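Local coordinates for protein HP1028 (Helicobacter pylori, PDB 4INN) that belongs to the lipocalin family and, consistent with its beta-barrel fold, probably binds and carries small hydrophobic molecules, at residues Arg87-Asp91 against Lys92-Phe96. The protein carries 1 engineered substitution. Residues are numbered along the deposited sequence; the frame is centred on the assembly and turned at random.
Sequences RNRSD and KGVVF
S90 and K92 meet in an ST turn, a small local motif in the loop that leads into strand 95-104 of the lipocalin barrel. The hydroxyl of S90 lies anti to its own backbone N (chi1 -179°), a setting that carries OG forward to K92. There OG accepts the backbone N-H of K92, with S90 OG to K92 N at 3.1 Å and an N-H...O angle of 160°. The principle is that a short polar side chain can close a small ring with the backbone two residues on, at the point where the chain bends toward the strand.

Next along the chain, D91 and K92 run side by side and point the same way. The lysine chain folds at chi2 (-44°) and again near its tip, lying along the aspartate and bringing NZ to 3.1 Å from D91 OD2 in a salt bridge whose hydrogen bond is weak. Each partner is also tied outside the turn: K92 NZ forms a salt bridge with D69, and D91 OD1 accepts the backbone N-H of K76. Sharing NZ between two carboxylates would probably stabilise its positive charge.

Past the turn, V94 brings its side chain to R89, crossing the arginine at about a right angle and setting CG1 over one guanidinium face, toward its rim, 3.4 Å from NH1. Its other methyl, V94 CG2, packs 3.5 Å from S90 O. D78 engages R89 NE in a salt bridge, which restrains the guanidinium plane. At the in-plane edge of that group, R89 NH2 donates to a water at 3.1 Å, and the same water donates to V95 O at 2.9 Å.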
# COMPACT_ATOMS: atom_id res chain seq x y z
N ARG A 87 -11.41 -13.93 -6.27
CA ARG A 87 -12.19 -12.83 -6.84
C ARG A 87 -13.33 -12.31 -5.95
O ARG A 87 -14.02 -11.34 -6.30
CB ARG A 87 -12.74 -13.23 -8.20
CG ARG A 87 -11.67 -13.65 -9.20
CD ARG A 87 -12.29 -13.76 -10.58
NE ARG A 87 -11.31 -13.73 -11.68
CZ ARG A 87 -11.05 -14.73 -12.52
NH1 ARG A 87 -11.67 -15.90 -12.41
NH2 ARG A 87 -10.15 -14.56 -13.47
N ASN A 88 -13.49 -12.95 -4.79
CA ASN A 88 -14.56 -12.67 -3.84
C ASN A 88 -14.15 -11.74 -2.69
O ASN A 88 -15.00 -11.13 -2.04
CB ASN A 88 -15.02 -14.01 -3.24
CG ASN A 88 -16.52 -14.09 -3.10
OD1 ASN A 88 -17.04 -14.34 -2.01
ND2 ASN A 88 -17.23 -13.90 -4.22
N ARG A 89 -12.84 -11.64 -2.44
CA ARG A 89 -12.32 -10.81 -1.36
C ARG A 89 -12.44 -9.32 -1.69
O ARG A 89 -12.50 -8.94 -2.84
CB ARG A 89 -10.86 -11.12 -1.10
CG ARG A 89 -9.93 -10.51 -2.13
CD ARG A 89 -8.63 -11.26 -2.25
NE ARG A 89 -7.71 -10.54 -3.14
CZ ARG A 89 -6.40 -10.42 -2.89
NH1 ARG A 89 -5.90 -10.96 -1.78
NH2 ARG A 89 -5.59 -9.72 -3.70
N SER A 90 -12.47 -8.51 -0.64
CA SER A 90 -12.59 -7.07 -0.74
C SER A 90 -11.27 -6.46 -1.22
O SER A 90 -10.22 -7.09 -1.13
CB SER A 90 -12.94 -6.51 0.65
OG SER A 90 -13.10 -5.11 0.64
N ASP A 91 -11.33 -5.25 -1.74
CA ASP A 91 -10.10 -4.51 -1.98
C ASP A 91 -9.64 -3.69 -0.77
O ASP A 91 -8.65 -3.00 -0.83
CB ASP A 91 -10.23 -3.62 -3.21
CG ASP A 91 -11.19 -2.47 -3.03
OD1 ASP A 91 -12.10 -2.53 -2.17
OD2 ASP A 91 -11.05 -1.49 -3.81
N LYS A 92 -10.36 -3.80 0.34
CA LYS A 92 -10.05 -3.09 1.55
C LYS A 92 -9.85 -4.06 2.68
O LYS A 92 -10.57 -5.02 2.80
CB LYS A 92 -11.20 -2.12 1.86
CG LYS A 92 -11.31 -0.96 0.85
CD LYS A 92 -9.94 -0.34 0.48
CE LYS A 92 -10.06 0.93 -0.36
NZ LYS A 92 -9.98 0.67 -1.82
N GLY A 93 -8.84 -3.83 3.50
CA GLY A 93 -8.54 -4.70 4.65
C GLY A 93 -7.65 -5.84 4.23
O GLY A 93 -7.36 -6.72 5.01
N VAL A 94 -7.19 -5.80 2.98
CA VAL A 94 -6.43 -6.86 2.39
C VAL A 94 -5.05 -6.35 1.96
O VAL A 94 -4.91 -5.25 1.40
CB VAL A 94 -7.19 -7.41 1.17
CG1 VAL A 94 -6.32 -8.33 0.31
CG2 VAL A 94 -8.44 -8.14 1.64
N VAL A 95 -4.05 -7.18 2.20
CA VAL A 95 -2.68 -6.91 1.88
C VAL A 95 -2.46 -6.91 0.39
O VAL A 95 -2.65 -7.93 -0.27
CB VAL A 95 -1.76 -7.96 2.48
CG1 VAL A 95 -0.36 -7.83 1.92
CG2 VAL A 95 -1.77 -7.84 4.00
N PHE A 96 -2.05 -5.76 -0.13
CA PHE A 96 -1.68 -5.65 -1.54
C PHE A 96 -0.18 -5.46 -1.72
O PHE A 96 0.33 -5.62 -2.83
CB PHE A 96 -2.44 -4.51 -2.22
CG PHE A 96 -2.01 -3.14 -1.80
CD1 PHE A 96 -1.04 -2.47 -2.50
CD2 PHE A 96 -2.60 -2.53 -0.71
CE1 PHE A 96 -0.62 -1.24 -2.12
CE2 PHE A 96 -2.18 -1.27 -0.30
CZ PHE A 96 -1.18 -0.62 -1.01
O HOH W 1 -2.67 -8.95 -2.96